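PDB 6ORH: glycoside hydrolase from Streptococcus pneumoniae serotype 4, which probably acts as an alpha-L-fucosidase of glycoside hydrolase family 29, removing fucose from host-derived glycans. Local coordinates for residues G220-W224 and H411-R417; A331-P336 and I364-L370; E380-D384 and P440-K444. The protein carries 2 engineered substitutions. All coordinates share one frame; numbering follows the deposited sequence.

Contact 1. Residues G220-W224 and H411-R417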
# COMPACT_ATOMS: atom_id res chain seq x y z
N GLY A 220 7.91 -0.00 0.90
CA GLY A 220 6.87 0.47 1.81
C GLY A 220 6.63 1.99 1.72
O GLY A 220 7.38 2.75 1.10
N ASP A 221 5.51 2.39 2.35
CA ASP A 221 5.28 3.79 2.66
C ASP A 221 4.98 3.81 4.16
O ASP A 221 3.96 3.26 4.57
CB ASP A 221 4.17 4.39 1.80
CG ASP A 221 4.09 5.91 1.87
OD1 ASP A 221 5.14 6.53 2.07
OD2 ASP A 221 2.99 6.45 1.69
N PRO A 222 5.86 4.37 5.01
CA PRO A 222 7.01 5.16 4.59
C PRO A 222 8.15 4.31 4.03
O PRO A 222 8.23 3.12 4.32
CB PRO A 222 7.53 5.76 5.92
CG PRO A 222 7.04 4.79 6.99
CD PRO A 222 5.71 4.33 6.47
N LEU A 223 9.00 4.94 3.20
CA LEU A 223 10.31 4.37 2.90
C LEU A 223 11.38 5.37 3.31
O LEU A 223 11.65 6.34 2.59
CB LEU A 223 10.47 3.97 1.42
CG LEU A 223 11.89 3.48 1.07
CD1 LEU A 223 12.25 2.20 1.83
CD2 LEU A 223 12.11 3.30 -0.44
N TRP A 224 12.00 5.11 4.48
CA TRP A 224 13.21 5.81 4.89
C TRP A 224 14.41 5.08 4.29
O TRP A 224 14.57 3.86 4.49
CB TRP A 224 13.29 5.83 6.43
CG TRP A 224 12.14 6.56 7.05
CD1 TRP A 224 10.99 6.06 7.61
CD2 TRP A 224 12.05 7.99 7.15
NE1 TRP A 224 10.18 7.09 8.06
CE2 TRP A 224 10.83 8.28 7.79
CE3 TRP A 224 12.90 9.03 6.73
CZ2 TRP A 224 10.40 9.59 8.01
CZ3 TRP A 224 12.50 10.34 6.99
CH2 TRP A 224 11.28 10.59 7.63
N HIS A 411 3.42 9.12 3.29
CA HIS A 411 4.36 9.36 4.36
C HIS A 411 5.59 10.10 3.82
O HIS A 411 5.67 11.33 3.93
CB HIS A 411 4.77 8.02 5.01
CG HIS A 411 3.67 7.32 5.72
ND1 HIS A 411 3.63 7.24 7.11
CD2 HIS A 411 2.61 6.63 5.27
CE1 HIS A 411 2.56 6.54 7.46
NE2 HIS A 411 1.92 6.16 6.36
N THR A 412 6.55 9.35 3.26
CA THR A 412 7.82 9.90 2.81
C THR A 412 7.74 10.43 1.37
O THR A 412 6.82 10.12 0.60
CB THR A 412 8.93 8.83 2.90
OG1 THR A 412 8.39 7.62 2.32
CG2 THR A 412 9.32 8.55 4.34
N VAL A 413 8.74 11.24 1.04
CA VAL A 413 8.97 11.68 -0.32
C VAL A 413 10.26 10.99 -0.80
O VAL A 413 10.21 10.17 -1.72
CB VAL A 413 9.03 13.22 -0.37
CG1 VAL A 413 9.49 13.71 -1.75
CG2 VAL A 413 7.65 13.83 -0.08
N GLY A 414 11.40 11.34 -0.21
CA GLY A 414 12.67 10.74 -0.61
C GLY A 414 13.23 11.37 -1.89
O GLY A 414 12.92 12.52 -2.22
N TYR A 415 14.01 10.58 -2.64
CA TYR A 415 14.62 11.08 -3.86
C TYR A 415 13.54 11.52 -4.86
O TYR A 415 13.67 12.52 -5.58
CB TYR A 415 15.46 9.99 -4.51
CG TYR A 415 16.30 10.53 -5.64
CD1 TYR A 415 17.53 11.11 -5.37
CD2 TYR A 415 15.84 10.45 -6.94
CE1 TYR A 415 18.29 11.65 -6.39
CE2 TYR A 415 16.58 10.99 -7.98
CZ TYR A 415 17.80 11.60 -7.69
OH TYR A 415 18.61 12.09 -8.67
N LYS A 416 12.48 10.70 -4.93
CA LYS A 416 11.41 10.94 -5.88
C LYS A 416 10.20 10.14 -5.43
O LYS A 416 10.30 8.94 -5.18
CB LYS A 416 11.85 10.44 -7.26
CG LYS A 416 10.75 10.36 -8.31
CD LYS A 416 11.39 10.06 -9.68
CE LYS A 416 10.38 9.73 -10.76
NZ LYS A 416 11.07 9.52 -12.07
N ARG A 417 9.04 10.81 -5.36
CA ARG A 417 7.80 10.15 -4.98
C ARG A 417 6.78 10.45 -6.08
O ARG A 417 6.56 11.63 -6.41
CB ARG A 417 7.29 10.73 -3.65
CG ARG A 417 5.96 10.16 -3.15
CD ARG A 417 6.12 8.70 -2.74
NE ARG A 417 4.85 8.00 -2.52
CZ ARG A 417 4.31 7.75 -1.34
NH1 ARG A 417 4.82 8.25 -0.21
NH2 ARG A 417 3.20 7.03 -1.30
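D221 OD1 takes the salt bridge from R417, whose NH1 lies 2.9 Å away, together with weak bonds from H411 N and T412 N. The second oxygen, D221 OD2, is reached by the better bond of H411 N, at 3.1 Å on its syn side but tilted out of the carboxylate plane, and by R417 NH2. Both guanidinium N-H bonds to D221 are bent and weak as hydrogen bonds, so charge carries much of this pairing. The carboxylate and guanidinium planes stand 88° apart, a crossed pair and not a flat bidentate one. R417 is itself steadied, because NH1 also donates to T412 O at 2.9 Å, in the carbonyl plane. T412 returns a bond in the other direction: its OG1, held between the backbone N and the carbonyl carbon (chi1 47°), accepts L223 N at 2.9 Å with a nearly straight N-H...O angle of 168°.

Both segments are loops. The one at 220-224 precedes strand 226-227 of the catalytic TIM-barrel region, and the one at 411-417 connects strands 403-410 and 417-426 of the F5/8 type C-like module, so the contact joins the two parts of the enzyme directly. The peptide bond between D221 and P222 is cis.

Two CH-pi contacts flank the polar centre. CD of P222 sits over one face of the H411 ring, 3.8 Å from its centroid, and NE2 of this imidazole is hydrogen-bonded to NE2 of H243 of the second subunit. The same rotamer that places OG1 of T412 sends its methyl anti to the carbonyl carbon, where CG2 rests over one face of W224, 3.9 Å from the centroid of the six-membered ring.

Contact 2. Residues A331-P336 and I364-L370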
# COMPACT_ATOMS: atom_id res chain seq x y z
N ALA A 331 4.05 26.64 -13.56
CA ALA A 331 2.96 27.01 -12.67
C ALA A 331 3.44 27.99 -11.59
O ALA A 331 4.57 27.91 -11.11
CB ALA A 331 2.37 25.76 -12.05
N GLU A 332 2.55 28.90 -11.19
CA GLU A 332 2.79 29.84 -10.11
C GLU A 332 2.63 29.12 -8.78
O GLU A 332 1.61 28.48 -8.56
CB GLU A 332 1.78 30.98 -10.19
CG GLU A 332 2.33 32.25 -10.82
CD GLU A 332 2.75 33.28 -9.78
OE1 GLU A 332 3.98 33.49 -9.62
OE2 GLU A 332 1.85 33.86 -9.12
N VAL A 333 3.62 29.24 -7.89
CA VAL A 333 3.55 28.59 -6.59
C VAL A 333 3.57 29.63 -5.47
O VAL A 333 4.43 30.50 -5.44
CB VAL A 333 4.73 27.60 -6.42
CG1 VAL A 333 4.58 26.82 -5.12
CG2 VAL A 333 4.85 26.64 -7.59
N SER A 334 2.64 29.51 -4.51
CA SER A 334 2.65 30.39 -3.35
C SER A 334 2.71 29.55 -2.08
O SER A 334 2.34 28.38 -2.07
CB SER A 334 1.42 31.23 -3.31
OG SER A 334 0.30 30.43 -3.58
N GLY A 335 3.10 30.23 -1.01
CA GLY A 335 3.29 29.60 0.27
C GLY A 335 4.55 30.16 0.90
O GLY A 335 5.20 31.07 0.36
N PRO A 336 4.92 29.66 2.09
CA PRO A 336 6.08 30.20 2.79
C PRO A 336 7.36 29.74 2.12
O PRO A 336 7.41 28.67 1.49
CB PRO A 336 5.88 29.67 4.20
CG PRO A 336 5.16 28.36 4.00
CD PRO A 336 4.24 28.57 2.81
N ILE A 364 2.81 23.08 6.37
CA ILE A 364 3.21 23.99 5.30
C ILE A 364 2.38 23.70 4.05
O ILE A 364 2.33 22.58 3.54
CB ILE A 364 4.73 23.94 5.05
CG1 ILE A 364 5.52 24.59 6.18
CG2 ILE A 364 5.07 24.59 3.69
CD1 ILE A 364 7.01 24.33 6.15
N GLN A 365 1.76 24.76 3.51
CA GLN A 365 0.86 24.59 2.39
C GLN A 365 1.44 25.32 1.18
O GLN A 365 1.56 26.55 1.22
CB GLN A 365 -0.51 25.14 2.76
CG GLN A 365 -1.50 25.07 1.62
CD GLN A 365 -2.89 25.31 2.15
OE1 GLN A 365 -3.38 24.57 3.01
NE2 GLN A 365 -3.49 26.40 1.71
N LEU A 366 1.79 24.56 0.15
CA LEU A 366 2.20 25.11 -1.15
C LEU A 366 1.00 25.00 -2.09
O LEU A 366 0.39 23.95 -2.21
CB LEU A 366 3.39 24.30 -1.70
CG LEU A 366 4.68 24.44 -0.91
CD1 LEU A 366 5.66 23.31 -1.26
CD2 LEU A 366 5.30 25.81 -1.18
N GLU A 367 0.66 26.10 -2.78
CA GLU A 367 -0.45 26.04 -3.73
C GLU A 367 0.07 26.36 -5.12
O GLU A 367 0.80 27.36 -5.29
CB GLU A 367 -1.55 27.03 -3.34
CG GLU A 367 -2.78 26.96 -4.24
CD GLU A 367 -3.98 27.72 -3.70
OE1 GLU A 367 -4.21 27.68 -2.49
OE2 GLU A 367 -4.67 28.39 -4.50
N LEU A 368 -0.27 25.50 -6.08
CA LEU A 368 0.12 25.69 -7.48
C LEU A 368 -1.10 26.20 -8.23
O LEU A 368 -2.19 25.66 -8.06
CB LEU A 368 0.57 24.37 -8.12
CG LEU A 368 1.99 23.93 -7.78
CD1 LEU A 368 2.04 23.41 -6.36
CD2 LEU A 368 2.46 22.84 -8.73
N ASP A 369 -0.88 27.20 -9.10
CA ASP A 369 -1.88 27.66 -10.05
C ASP A 369 -1.34 27.39 -11.46
O ASP A 369 -0.36 28.01 -11.86
CB ASP A 369 -2.16 29.16 -9.85
CG ASP A 369 -3.25 29.70 -10.79
OD1 ASP A 369 -3.63 28.99 -11.74
OD2 ASP A 369 -3.71 30.82 -10.54
N LEU A 370 -1.95 26.44 -12.16
CA LEU A 370 -1.48 25.99 -13.46
C LEU A 370 -1.81 27.02 -14.54
O LEU A 370 -1.32 26.90 -15.66
CB LEU A 370 -2.12 24.64 -13.81
CG LEU A 370 -1.89 23.52 -12.79
CD1 LEU A 370 -2.48 22.22 -13.31
CD2 LEU A 370 -0.40 23.35 -12.51
O HOH W 1 -0.17 28.36 0.21
O HOH W 2 -0.39 29.79 -6.50
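V333 lies alongside L368, the two side chains pointing the same way from a non-hydrogen-bonded antiparallel pair, with V333 CG2 3.9 Å from L368 CG. The torsion of V333 divides its work: CG1 is anti to the backbone N (chi1 -175°) and meets CD2 of L366 obliquely, while CG2, anti to the carbonyl carbon, faces L368. At one end of this apolar row the methyl of A331 touches CD2 of L370 at 3.7 Å; at the other, P336 CG packs against I364 CG2 at 3.8 Å.

The backbones run antiparallel, the local axes of 332-334 and 364-370 being 159° apart. E332 with D369 and S334 with E367 are the hydrogen-bonded pairs, each joined by two N-H...O bonds. D369 N to E332 O is 2.9 Å, whereas the return bond from E332 N to D369 O is 3.1 Å and its donor is tilted 26° from the carbonyl plane. CA-H...O contacts fill the intervals, among them V333 CA to E367 O. Strand 332-334 is outermost within this chain in a five-stranded antiparallel sheet, beside strand 364-370, which pairs on its other side with strand 428-436; such a sheet is consistent with the jelly-roll sandwich of F5/8 type C modules.

On the face of E332, S334, E367 and D369 the chemistry turns polar. One water bridges OG of S334 and O of E367, to which it donates at 3.0 Å; another donates to Q365 O at 2.7 Å. E367 carries its carboxylate off to a salt bridge with R430, and D369 OD1 accepts from G371 N. The pairing is thus amphipathic: main-chain bonds fix the register, one face supplies aliphatic surface to the sandwich interior, and the other keeps its acidic groups and waters.

Contact 3. Residues E380-D384 and P440-K444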
# COMPACT_ATOMS: atom_id res chain seq x y z
N GLU A 380 4.40 14.29 -8.84
CA GLU A 380 5.76 13.91 -8.45
C GLU A 380 6.34 14.99 -7.53
O GLU A 380 6.24 16.19 -7.80
CB GLU A 380 6.64 13.74 -9.70
CG GLU A 380 8.13 13.52 -9.34
CD GLU A 380 9.03 13.45 -10.57
OE1 GLU A 380 8.55 13.02 -11.62
OE2 GLU A 380 10.22 13.83 -10.45
N LEU A 381 6.94 14.57 -6.40
CA LEU A 381 7.63 15.46 -5.48
C LEU A 381 9.05 14.91 -5.32
O LEU A 381 9.23 13.68 -5.35
CB LEU A 381 6.93 15.40 -4.11
CG LEU A 381 5.43 15.72 -4.07
CD1 LEU A 381 4.91 15.56 -2.64
CD2 LEU A 381 5.15 17.13 -4.58
N ARG A 382 10.04 15.78 -5.10
CA ARG A 382 11.40 15.31 -4.82
C ARG A 382 12.02 16.13 -3.69
O ARG A 382 11.94 17.37 -3.65
CB ARG A 382 12.34 15.48 -6.02
CG ARG A 382 11.92 14.68 -7.24
CD ARG A 382 13.10 14.59 -8.21
NE ARG A 382 12.72 13.95 -9.46
CZ ARG A 382 13.62 13.54 -10.36
NH1 ARG A 382 14.91 13.70 -10.11
NH2 ARG A 382 13.22 12.97 -11.48
N GLU A 383 12.69 15.43 -2.76
CA GLU A 383 13.47 16.08 -1.73
C GLU A 383 14.87 16.39 -2.23
O GLU A 383 15.23 16.01 -3.34
CB GLU A 383 13.57 15.24 -0.45
CG GLU A 383 12.32 15.33 0.38
CD GLU A 383 12.42 14.55 1.68
OE1 GLU A 383 12.27 13.30 1.62
OE2 GLU A 383 12.52 15.21 2.74
N ASP A 384 15.65 17.11 -1.43
CA ASP A 384 17.05 17.28 -1.77
C ASP A 384 17.90 16.43 -0.84
O ASP A 384 18.25 16.87 0.25
CB ASP A 384 17.48 18.76 -1.70
CG ASP A 384 18.94 18.99 -2.06
OD1 ASP A 384 19.68 18.02 -2.36
OD2 ASP A 384 19.35 20.17 -2.00
N PRO A 440 11.62 21.34 5.78
CA PRO A 440 11.53 20.62 4.51
C PRO A 440 12.16 21.38 3.35
O PRO A 440 12.09 22.62 3.32
CB PRO A 440 10.04 20.40 4.27
CG PRO A 440 9.32 21.40 5.18
CD PRO A 440 10.30 21.76 6.28
N LEU A 441 12.78 20.61 2.43
CA LEU A 441 13.22 21.07 1.12
C LEU A 441 12.54 20.22 0.06
O LEU A 441 12.43 18.99 0.20
CB LEU A 441 14.73 20.93 0.96
CG LEU A 441 15.58 21.77 1.91
CD1 LEU A 441 16.05 20.89 3.06
CD2 LEU A 441 16.79 22.34 1.17
N LEU A 442 12.17 20.85 -1.06
CA LEU A 442 11.75 20.10 -2.23
C LEU A 442 12.44 20.74 -3.43
O LEU A 442 12.61 21.97 -3.44
CB LEU A 442 10.23 20.19 -2.43
CG LEU A 442 9.33 19.47 -1.42
CD1 LEU A 442 7.89 19.82 -1.72
CD2 LEU A 442 9.53 17.95 -1.52
N THR A 443 12.80 19.92 -4.42
CA THR A 443 13.50 20.42 -5.60
C THR A 443 12.56 20.59 -6.79
O THR A 443 12.91 21.29 -7.75
CB THR A 443 14.65 19.50 -6.01
OG1 THR A 443 14.16 18.21 -6.42
CG2 THR A 443 15.68 19.35 -4.91
N LYS A 444 11.38 19.99 -6.72
CA LYS A 444 10.53 19.87 -7.89
C LYS A 444 9.14 19.39 -7.46
O LYS A 444 9.01 18.54 -6.55
CB LYS A 444 11.11 18.78 -8.80
CG LYS A 444 10.45 18.56 -10.16
CD LYS A 444 11.11 17.34 -10.78
CE LYS A 444 10.28 16.63 -11.81
NZ LYS A 444 11.03 15.50 -12.36
O HOH W 3 13.16 17.69 2.63
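K444 and E380 form the salt bridge across this contact, with K444 NZ 2.7 Å from E380 OE2 and 43° out of the carboxylate plane. The same oxygen takes NE of R382, also at 2.7 Å but nearly along its C-O axis, and OE2 itself lies close to the R382 guanidinium plane. Both chains run side by side to reach it, with K444 CG anti to the backbone N (chi1 -175°) and the chain extended beyond it, which brings R382 NH2 to 3.5 Å from K444 NZ; the shared carboxylate would offset the like charges. E380 OE1 is engaged separately, by the hydroxyl of Y448. Further along, a water donates to E383 OE2 and accepts from L441 N, and E383 OE1 accepts from G414 N.

Two backbone bonds join the segments. T443 N donates to R382 O at 2.8 Å, its donor tilted 28° from the carbonyl plane; the bond from R382 N to K444 O is long, at 3.3 Å. L442 CA lies 3.1 Å from R382 O, a CA-H...O contact. These strands, 378-382 and 441-448, are antiparallel neighbours in the second sheet of the F5/8 type C-like module.

Apolar contact is lighter: L381 CB lies 4.5 Å from L442 CD2, and T443 CG2 meets CB of D384 at 3.7 Å. The L442 CD2 methyl also packs against the R382 carbonyl.

T443 belongs to a calcium site seen crystallographically for this protein, with no ion bound to this chain. With two cationic donors on one oxygen, E380 probably stays ionised, and the shared carboxylate links the two strands electrostatically, beside the segment that contributes T443 to the calcium site.

Contact 1 joins the barrel region, through 220-224, to the F5/8 type C-like module; contacts 2 and 3 lie wholly inside that module, one in each of its two five-stranded antiparallel sheets. The centres of contacts 1 and 3 are 11 Å apart, and they touch where R417 N meets L381 O, strand 417-426 pairing with strand 378-382. Contacts 2 and 3, with centres 14 Å apart, meet through packing of I364 on P440 and L366 on L442. The centres of contacts 1 and 2 are about 21 Å apart. Along the chain, contact 2 is nested within contact 1 and precedes contact 3, whose segments alternate with those of contact 1. The domain interface thus continues into the sandwich.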